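Local coordinates for structural protein VP1 (Trichodysplasia spinulosa-associated polyomavirus, PDB 4U60) that forms the pentameric building block of the polyomavirus capsid and engages sialylated glycolipids, binding the oligosaccharide of GM1, at residues C[86-100]-C[265-278]. Sequence-based numbering, arbitrary orientation.
Sequences TLTMWEAVSVKTEVV and LPRYFNILLRKRTV
Lys275 lays its CG over one face of the Trp90 indole, 4.0 Å from the centroid of the six-membered ring, a CH-pi contact. The extended chain points the same way as the indole and brings CE close to CH2 and CZ2 at the rim; lysine suits because its methylenes offer C-H groups while the amine lies beyond. The backbone N of Arg274 lies at the indole's edge, in the ring plane, and Trp90 NE1 reaches Pro76 O. The Phe269 ring has Thr97 OG1 over one face and the methyl Val95 CG2 at its edge. Arg267 NH1 donates to Thr97 OG1 at 3.0 Å, in the guanidinium plane. Val99 CG2 covers one face of that guanidinium, and Asp248 balances the charge at NH2. Placed opposite its own backbone N (chi1 180°), Thr97 OG1 also donates to Tyr268 O at 2.8 Å, using both hydroxyl functions; Glu98 N reaches that oxygen from the opposite face.

Two arginines clasp Glu91 side-on, NE and NH2 matching the two carboxylate oxygens. Arg274 NE and Arg276 NE, both 2.9 Å from Glu91 OE1, approach from opposite faces; the NH2 groups flank OE2 likewise. Arg276 NH2 is the straighter donor to OE2 (172°), on its syn side, and Gly234 N adds a bond. Val93 CG2 crosses Arg274 at about a right angle, packing on its CG and CD methylenes.

Strands 86-99 and 267-278 pair antiparallel within the jelly roll, interrupted by a classic beta bulge: Val93 and Ser94 both face Leu272. Ringed by N-H donors, the buried Glu91 carboxylate is probably held ionised, tying together strands distant in sequence.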
ATOM      1  N   THR C  86       0.481 -23.405  44.858  1.00 36.25           N
ATOM      2  CA  THR C  86       0.351 -22.528  43.692  1.00 33.75           C
ATOM      3  C   THR C  86       1.053 -21.216  43.979  1.00 32.96           C
ATOM      4  O   THR C  86       1.298 -20.870  45.142  1.00 33.86           O
ATOM      5  CB  THR C  86      -1.121 -22.228  43.342  1.00 33.07           C
ATOM      6  OG1 THR C  86      -1.742 -21.511  44.420  1.00 33.75           O
ATOM      7  CG2 THR C  86      -1.880 -23.523  43.076  1.00 33.92           C
ATOM      8  N   LEU C  87       1.373 -20.502  42.903  1.00 30.73           N
ATOM      9  CA  LEU C  87       1.982 -19.185  42.987  1.00 30.08           C
ATOM     10  C   LEU C  87       1.254 -18.236  42.040  1.00 28.19           C
ATOM     11  O   LEU C  87       0.427 -18.653  41.240  1.00 27.09           O
ATOM     12  CB  LEU C  87       3.471 -19.257  42.640  1.00 30.20           C
ATOM     13  CG  LEU C  87       4.379 -20.040  43.597  1.00 32.03           C
ATOM     14  CD1 LEU C  87       5.779 -20.152  43.010  1.00 32.04           C
ATOM     15  CD2 LEU C  87       4.424 -19.410  44.989  1.00 33.41           C
ATOM     16  N   THR C  88       1.540 -16.951  42.184  1.00 27.51           N
ATOM     17  CA  THR C  88       0.949 -15.926  41.336  1.00 26.07           C
ATOM     18  C   THR C  88       2.044 -15.341  40.470  1.00 24.81           C
ATOM     19  O   THR C  88       3.166 -15.138  40.935  1.00 25.28           O
ATOM     20  CB  THR C  88       0.294 -14.812  42.171  1.00 26.58           C
ATOM     21  OG1 THR C  88      -0.520 -15.394  43.203  1.00 28.17           O
ATOM     22  CG2 THR C  88      -0.552 -13.893  41.266  1.00 25.51           C
ATOM     23  N   MET C  89       1.713 -15.089  39.206  1.00 23.04           N
ATOM     24  CA  MET C  89       2.606 -14.412  38.279  1.00 21.83           C
ATOM     25  C   MET C  89       1.849 -13.272  37.600  1.00 20.63           C
ATOM     26  O   MET C  89       0.634 -13.350  37.440  1.00 20.67           O
ATOM     27  CB  MET C  89       3.098 -15.378  37.208  1.00 21.54           C
ATOM     28  CG  MET C  89       3.879 -16.552  37.754  1.00 22.66           C
ATOM     29  SD  MET C  89       4.578 -17.569  36.435  1.00 22.22           S
ATOM     30  CE  MET C  89       5.953 -16.554  35.928  1.00 21.59           C
ATOM     31  N   TRP C  90       2.576 -12.228  37.228  1.00 19.62           N
ATOM     32  CA  TRP C  90       2.024 -11.156  36.393  1.00 18.65           C
ATOM     33  C   TRP C  90       1.981 -11.652  34.964  1.00 18.04           C
ATOM     34  O   TRP C  90       2.962 -12.193  34.454  1.00 17.93           O
ATOM     35  CB  TRP C  90       2.864  -9.882  36.469  1.00 18.44           C
ATOM     36  CG  TRP C  90       2.745  -9.183  37.779  1.00 19.38           C
ATOM     37  CD1 TRP C  90       3.690  -9.094  38.752  1.00 20.31           C
ATOM     38  CD2 TRP C  90       1.592  -8.492  38.272  1.00 19.86           C
ATOM     39  NE1 TRP C  90       3.199  -8.372  39.830  1.00 21.13           N
ATOM     40  CE2 TRP C  90       1.913  -7.994  39.547  1.00 20.96           C
ATOM     41  CE3 TRP C  90       0.323  -8.228  37.742  1.00 19.69           C
ATOM     42  CZ2 TRP C  90       1.006  -7.244  40.314  1.00 21.90           C
ATOM     43  CZ3 TRP C  90      -0.571  -7.487  38.494  1.00 20.47           C
ATOM     44  CH2 TRP C  90      -0.229  -7.009  39.771  1.00 21.51           C
ATOM     45  N   GLU C  91       0.826 -11.473  34.329  1.00 17.65           N
ATOM     46  CA  GLU C  91       0.623 -11.862  32.937  1.00 17.11           C
ATOM     47  C   GLU C  91       0.413 -10.584  32.133  1.00 16.34           C
ATOM     48  O   GLU C  91      -0.461  -9.803  32.458  1.00 16.46           O
ATOM     49  CB  GLU C  91      -0.626 -12.724  32.862  1.00 17.71           C
ATOM     50  CG  GLU C  91      -1.021 -13.196  31.479  1.00 17.60           C
ATOM     51  CD  GLU C  91      -2.346 -13.924  31.479  1.00 18.67           C
ATOM     52  OE1 GLU C  91      -2.982 -14.025  32.556  1.00 19.54           O
ATOM     53  OE2 GLU C  91      -2.758 -14.407  30.399  1.00 19.22           O
ATOM     54  N   ALA C  92       1.236 -10.374  31.107  1.00 15.70           N
ATOM     55  CA  ALA C  92       1.109  -9.198  30.247  1.00 15.31           C
ATOM     56  C   ALA C  92      -0.041  -9.429  29.266  1.00 15.39           C
ATOM     57  O   ALA C  92      -0.015 -10.357  28.494  1.00 15.59           O
ATOM     58  CB  ALA C  92       2.406  -8.955  29.495  1.00 14.80           C
ATOM     59  N   VAL C  93      -1.054  -8.569  29.332  1.00 15.82           N
ATOM     60  CA  VAL C  93      -2.299  -8.751  28.590  1.00 15.94           C
ATOM     61  C   VAL C  93      -2.276  -7.975  27.264  1.00 15.25           C
ATOM     62  O   VAL C  93      -2.732  -8.470  26.251  1.00 14.97           O
ATOM     63  CB  VAL C  93      -3.489  -8.229  29.413  1.00 17.05           C
ATOM     64  CG1 VAL C  93      -4.789  -8.340  28.626  1.00 17.50           C
ATOM     65  CG2 VAL C  93      -3.600  -8.969  30.743  1.00 17.86           C
ATOM     66  N   SER C  94      -1.749  -6.766  27.309  1.00 14.91           N
ATOM     67  CA  SER C  94      -1.770  -5.872  26.151  1.00 14.86           C
ATOM     68  C   SER C  94      -0.747  -4.778  26.306  1.00 14.48           C
ATOM     69  O   SER C  94      -0.302  -4.477  27.419  1.00 14.52           O
ATOM     70  CB  SER C  94      -3.175  -5.248  26.000  1.00 15.66           C
ATOM     71  OG  SER C  94      -3.536  -4.465  27.130  1.00 16.29           O
ATOM     72  N   VAL C  95      -0.411  -4.151  25.174  1.00 14.19           N
ATOM     73  CA  VAL C  95       0.513  -3.020  25.168  1.00 13.99           C
ATOM     74  C   VAL C  95       0.012  -1.964  24.196  1.00 14.22           C
ATOM     75  O   VAL C  95      -0.463  -2.299  23.105  1.00 14.23           O
ATOM     76  CB  VAL C  95       1.955  -3.438  24.819  1.00 13.52           C
ATOM     77  CG1 VAL C  95       2.030  -4.147  23.462  1.00 13.19           C
ATOM     78  CG2 VAL C  95       2.893  -2.237  24.873  1.00 13.47           C
ATOM     79  N   LYS C  96       0.115  -0.708  24.608  1.00 14.32           N
ATOM     80  CA  LYS C  96      -0.022   0.441  23.703  1.00 14.69           C
ATOM     81  C   LYS C  96       1.395   0.959  23.527  1.00 14.16           C
ATOM     82  O   LYS C  96       2.060   1.322  24.485  1.00 14.28           O
ATOM     83  CB  LYS C  96      -0.934   1.510  24.301  1.00 15.92           C
ATOM     84  CG  LYS C  96      -2.328   1.004  24.638  1.00 17.02           C
ATOM     85  CD  LYS C  96      -3.244   2.091  25.183  1.00 18.72           C
ATOM     86  CE  LYS C  96      -3.757   3.027  24.104  1.00 19.72           C
ATOM     87  NZ  LYS C  96      -4.486   4.195  24.660  1.00 21.44           N
ATOM     88  N   THR C  97       1.878   0.983  22.300  1.00 13.54           N
ATOM     89  CA  THR C  97       3.241   1.449  22.055  1.00 13.31           C
ATOM     90  C   THR C  97       3.257   2.408  20.873  1.00 13.76           C
ATOM     91  O   THR C  97       2.483   2.228  19.921  1.00 14.09           O
ATOM     92  CB  THR C  97       4.197   0.241  21.839  1.00 12.49           C
ATOM     93  OG1 THR C  97       5.535   0.674  21.593  1.00 11.90           O
ATOM     94  CG2 THR C  97       3.744  -0.663  20.691  1.00 12.41           C
ATOM     95  N   GLU C  98       4.171   3.377  20.924  1.00 13.87           N
ATOM     96  CA  GLU C  98       4.288   4.437  19.921  1.00 14.62           C
ATOM     97  C   GLU C  98       5.707   4.840  19.762  1.00 14.56           C
ATOM     98  O   GLU C  98       6.470   4.871  20.737  1.00 13.94           O
ATOM     99  CB  GLU C  98       3.572   5.721  20.349  1.00 16.10           C
ATOM    100  CG  GLU C  98       2.126   5.621  20.703  1.00 17.00           C
ATOM    101  CD  GLU C  98       1.593   6.916  21.287  1.00 17.96           C
ATOM    102  OE1 GLU C  98       0.813   6.787  22.237  1.00 18.69           O
ATOM    103  OE2 GLU C  98       1.886   8.032  20.769  1.00 18.44           O
ATOM    104  N   VAL C  99       6.050   5.209  18.529  1.00 11.38           N
ATOM    105  CA  VAL C  99       7.314   5.863  18.244  1.00 11.94           C
ATOM    106  C   VAL C  99       7.134   7.340  18.539  1.00 12.04           C
ATOM    107  O   VAL C  99       6.145   7.950  18.132  1.00 12.81           O
ATOM    108  CB  VAL C  99       7.734   5.657  16.784  1.00 12.08           C
ATOM    109  CG1 VAL C  99       8.994   6.469  16.453  1.00 12.47           C
ATOM    110  CG2 VAL C  99       7.946   4.187  16.509  1.00 12.61           C
ATOM    111  N   VAL C 100       8.075   7.896  19.287  1.00 12.20           N
ATOM    112  CA  VAL C 100       8.010   9.273  19.778  1.00 12.27           C
ATOM    113  C   VAL C 100       8.852  10.164  18.905  1.00 12.12           C
ATOM    114  O   VAL C 100       9.901   9.749  18.435  1.00 12.57           O
ATOM    115  CB  VAL C 100       8.530   9.340  21.222  1.00 12.77           C
ATOM    116  CG1 VAL C 100       8.424  10.742  21.808  1.00 13.22           C
ATOM    117  CG2 VAL C 100       7.767   8.348  22.083  1.00 13.30           C
ATOM    118  N   LEU C 265      14.638   6.816  16.786  1.00 10.63           N
ATOM    119  CA  LEU C 265      13.692   7.506  17.645  1.00 11.12           C
ATOM    120  C   LEU C 265      13.342   6.646  18.864  1.00 11.25           C
ATOM    121  O   LEU C 265      13.435   5.409  18.808  1.00 11.15           O
ATOM    122  CB  LEU C 265      12.415   7.860  16.880  1.00 11.08           C
ATOM    123  CG  LEU C 265      12.570   8.962  15.810  1.00 11.35           C
ATOM    124  CD1 LEU C 265      11.240   9.150  15.100  1.00 11.27           C
ATOM    125  CD2 LEU C 265      13.040  10.289  16.385  1.00 11.99           C
ATOM    126  N   PRO C 266      12.904   7.298  19.947  1.00 11.60           N
ATOM    127  CA  PRO C 266      12.497   6.558  21.125  1.00 11.77           C
ATOM    128  C   PRO C 266      11.134   5.897  20.939  1.00 11.48           C
ATOM    129  O   PRO C 266      10.370   6.272  20.049  1.00 11.52           O
ATOM    130  CB  PRO C 266      12.430   7.630  22.226  1.00 12.47           C
ATOM    131  CG  PRO C 266      12.506   8.968  21.544  1.00 12.79           C
ATOM    132  CD  PRO C 266      12.644   8.742  20.073  1.00 12.40           C
ATOM    133  N   ARG C 267      10.852   4.908  21.771  1.00 11.31           N
ATOM    134  CA  ARG C 267       9.567   4.242  21.768  1.00 11.41           C
ATOM    135  C   ARG C 267       9.002   4.251  23.183  1.00 11.90           C
ATOM    136  O   ARG C 267       9.723   4.013  24.168  1.00 12.31           O
ATOM    137  CB  ARG C 267       9.720   2.807  21.276  1.00 11.22           C
ATOM    138  CG  ARG C 267       8.416   2.030  21.227  1.00 11.34           C
ATOM    139  CD  ARG C 267       8.637   0.678  20.557  1.00 11.19           C
ATOM    140  NE  ARG C 267       8.722   0.754  19.093  1.00 10.98           N
ATOM    141  CZ  ARG C 267       7.689   0.638  18.257  1.00 11.56           C
ATOM    142  NH1 ARG C 267       6.444   0.478  18.715  1.00 12.46           N
ATOM    143  NH2 ARG C 267       7.881   0.683  16.947  1.00 11.92           N
ATOM    144  N   TYR C 268       7.702   4.506  23.248  1.00 11.98           N
ATOM    145  CA  TYR C 268       6.931   4.504  24.478  1.00 12.89           C
ATOM    146  C   TYR C 268       6.108   3.234  24.587  1.00 12.81           C
ATOM    147  O   TYR C 268       5.658   2.698  23.579  1.00 12.11           O
ATOM    148  CB  TYR C 268       5.997   5.710  24.441  1.00 13.68           C
ATOM    149  CG  TYR C 268       4.912   5.675  25.486  1.00 14.76           C
ATOM    150  CD1 TYR C 268       5.142   6.170  26.764  1.00 15.58           C
ATOM    151  CD2 TYR C 268       3.658   5.151  25.196  1.00 15.28           C
ATOM    152  CE1 TYR C 268       4.141   6.144  27.745  1.00 16.07           C
ATOM    153  CE2 TYR C 268       2.655   5.125  26.156  1.00 15.94           C
ATOM    154  CZ  TYR C 268       2.898   5.633  27.422  1.00 16.28           C
ATOM    155  OH  TYR C 268       1.903   5.620  28.376  1.00 18.12           O
ATOM    156  N   PHE C 269       5.899   2.766  25.815  1.00 13.00           N
ATOM    157  CA  PHE C 269       5.100   1.584  26.090  1.00 13.33           C
ATOM    158  C   PHE C 269       4.196   1.801  27.290  1.00 14.22           C
ATOM    159  O   PHE C 269       4.631   2.340  28.302  1.00 14.40           O
ATOM    160  CB  PHE C 269       5.981   0.374  26.440  1.00 13.39           C
ATOM    161  CG  PHE C 269       7.029   0.027  25.422  1.00 12.85           C
ATOM    162  CD1 PHE C 269       8.258   0.675  25.435  1.00 13.02           C
ATOM    163  CD2 PHE C 269       6.825  -1.008  24.506  1.00 13.14           C
ATOM    164  CE1 PHE C 269       9.260   0.323  24.549  1.00 13.11           C
ATOM    165  CE2 PHE C 269       7.833  -1.338  23.599  1.00 13.12           C
ATOM    166  CZ  PHE C 269       9.034  -0.656  23.638  1.00 12.69           C
ATOM    167  N   ASN C 270       2.965   1.326  27.175  1.00 14.51           N
ATOM    168  CA  ASN C 270       2.048   1.229  28.306  0.50 15.59           C
ATOM    169  C   ASN C 270       1.491  -0.182  28.297  1.00 15.45           C
ATOM    170  O   ASN C 270       0.727  -0.552  27.409  1.00 15.11           O
ATOM    171  CB  ASN C 270       0.925   2.272  28.213  0.50 16.38           C
ATOM    172  CG  ASN C 270       0.032   2.291  29.450  0.50 17.71           C
ATOM    173  OD1 ASN C 270       0.108   3.203  30.275  0.50 19.09           O
ATOM    174  ND2 ASN C 270      -0.816   1.283  29.582  0.50 18.06           N
ATOM    175  N   ILE C 271       1.900  -0.967  29.281  1.00 15.48           N
ATOM    176  CA  ILE C 271       1.597  -2.385  29.327  1.00 15.64           C
ATOM    177  C   ILE C 271       0.648  -2.686  30.484  1.00 16.20           C
ATOM    178  O   ILE C 271       0.888  -2.284  31.622  1.00 16.13           O
ATOM    179  CB  ILE C 271       2.897  -3.208  29.470  1.00 15.73           C
ATOM    180  CG1 ILE C 271       3.807  -2.933  28.271  1.00 15.37           C
ATOM    181  CG2 ILE C 271       2.577  -4.681  29.616  1.00 16.02           C
ATOM    182  CD1 ILE C 271       5.257  -3.264  28.489  1.00 15.76           C
ATOM    183  N   LEU C 272      -0.437  -3.375  30.168  1.00 16.33           N
ATOM    184  CA  LEU C 272      -1.420  -3.802  31.152  1.00 17.80           C
ATOM    185  C   LEU C 272      -1.103  -5.218  31.568  1.00 17.56           C
ATOM    186  O   LEU C 272      -0.915  -6.068  30.708  1.00 17.08           O
ATOM    187  CB  LEU C 272      -2.813  -3.740  30.533  1.00 18.90           C
ATOM    188  CG  LEU C 272      -3.960  -4.177  31.432  1.00 21.05           C
ATOM    189  CD1 LEU C 272      -4.195  -3.135  32.505  1.00 22.21           C
ATOM    190  CD2 LEU C 272      -5.222  -4.410  30.610  1.00 21.88           C
ATOM    191  N   LEU C 273      -1.045  -5.468  32.880  1.00 18.09           N
ATOM    192  CA  LEU C 273      -0.778  -6.816  33.407  1.00 18.44           C
ATOM    193  C   LEU C 273      -1.820  -7.213  34.419  1.00 19.24           C
ATOM    194  O   LEU C 273      -2.434  -6.352  35.073  1.00 19.19           O
ATOM    195  CB  LEU C 273       0.598  -6.921  34.065  1.00 18.59           C
ATOM    196  CG  LEU C 273       1.770  -6.541  33.159  1.00 17.81           C
ATOM    197  CD1 LEU C 273       2.224  -5.132  33.502  1.00 17.94           C
ATOM    198  CD2 LEU C 273       2.933  -7.495  33.295  1.00 17.88           C
ATOM    199  N   ARG C 274      -2.007  -8.521  34.555  1.00 19.41           N
ATOM    200  CA  ARG C 274      -2.993  -9.070  35.452  1.00 20.41           C
ATOM    201  C   ARG C 274      -2.391 -10.237  36.209  1.00 21.07           C
ATOM    202  O   ARG C 274      -1.436 -10.865  35.749  1.00 20.09           O
ATOM    203  CB  ARG C 274      -4.245  -9.517  34.692  1.00 20.62           C
ATOM    204  CG  ARG C 274      -4.051 -10.725  33.787  1.00 20.40           C
ATOM    205  CD  ARG C 274      -5.312 -11.054  33.016  1.00 20.91           C
ATOM    206  NE  ARG C 274      -5.093 -12.113  32.034  1.00 21.04           N
ATOM    207  CZ  ARG C 274      -5.929 -12.414  31.030  1.00 21.56           C
ATOM    208  NH1 ARG C 274      -7.058 -11.747  30.858  1.00 22.41           N
ATOM    209  NH2 ARG C 274      -5.642 -13.397  30.195  1.00 21.48           N
ATOM    210  N   LYS C 275      -2.960 -10.526  37.370  1.00 22.32           N
ATOM    211  CA  LYS C 275      -2.477 -11.627  38.179  1.00 23.44           C
ATOM    212  C   LYS C 275      -3.021 -12.953  37.679  1.00 23.80           C
ATOM    213  O   LYS C 275      -4.231 -13.107  37.505  1.00 24.66           O
ATOM    214  CB  LYS C 275      -2.868 -11.448  39.643  1.00 25.02           C
ATOM    215  CG  LYS C 275      -2.078 -10.380  40.366  1.00 25.62           C
ATOM    216  CD  LYS C 275      -2.508 -10.277  41.824  1.00 27.53           C
ATOM    217  CE  LYS C 275      -1.890  -9.053  42.485  1.00 28.24           C
ATOM    218  NZ  LYS C 275      -2.393  -8.866  43.872  1.00 30.18           N
ATOM    219  N   ARG C 276      -2.106 -13.902  37.488  1.00 23.19           N
ATOM    220  CA  ARG C 276      -2.432 -15.251  37.037  1.00 23.43           C
ATOM    221  C   ARG C 276      -1.882 -16.296  38.019  1.00 24.15           C
ATOM    222  O   ARG C 276      -0.701 -16.287  38.363  1.00 23.45           O
ATOM    223  CB  ARG C 276      -1.823 -15.495  35.661  1.00 22.40           C
ATOM    224  CG  ARG C 276      -1.927 -16.930  35.152  1.00 22.72           C
ATOM    225  CD  ARG C 276      -3.326 -17.269  34.667  1.00 23.40           C
ATOM    226  NE  ARG C 276      -3.567 -16.711  33.338  1.00 22.78           N
ATOM    227  CZ  ARG C 276      -4.432 -17.190  32.439  1.00 23.24           C
ATOM    228  NH1 ARG C 276      -5.185 -18.251  32.710  1.00 24.65           N
ATOM    229  NH2 ARG C 276      -4.531 -16.599  31.249  1.00 22.75           N
ATOM    230  N   THR C 277      -2.741 -17.214  38.436  1.00 25.27           N
ATOM    231  CA  THR C 277      -2.295 -18.328  39.279  1.00 26.70           C
ATOM    232  C   THR C 277      -1.648 -19.411  38.416  1.00 26.80           C
ATOM    233  O   THR C 277      -2.119 -19.706  37.317  1.00 26.29           O
ATOM    234  CB  THR C 277      -3.461 -18.898  40.103  1.00 28.05           C
ATOM    235  OG1 THR C 277      -4.040 -17.846  40.880  1.00 28.50           O
ATOM    236  CG2 THR C 277      -2.973 -20.030  41.054  1.00 29.10           C
ATOM    237  N   VAL C 278      -0.555 -19.986  38.924  1.00 27.36           N
ATOM    238  CA  VAL C 278       0.180 -21.058  38.255  1.00 27.51           C
ATOM    239  C   VAL C 278       0.494 -22.178  39.262  1.00 29.14           C
ATOM    240  O   VAL C 278       0.569 -21.956  40.471  1.00 29.58           O
ATOM    241  CB  VAL C 278       1.489 -20.551  37.600  1.00 26.42           C
ATOM    242  CG1 VAL C 278       1.184 -19.387  36.667  1.00 25.54           C
ATOM    243  CG2 VAL C 278       2.525 -20.125  38.636  1.00 26.57           C
TER
HETATM  244  O   HOH W   1      -2.674 -16.953  42.999  1.00 25.31           O
HETATM  245  O   HOH W   2      -2.297  -1.811  27.180  1.00 28.99           O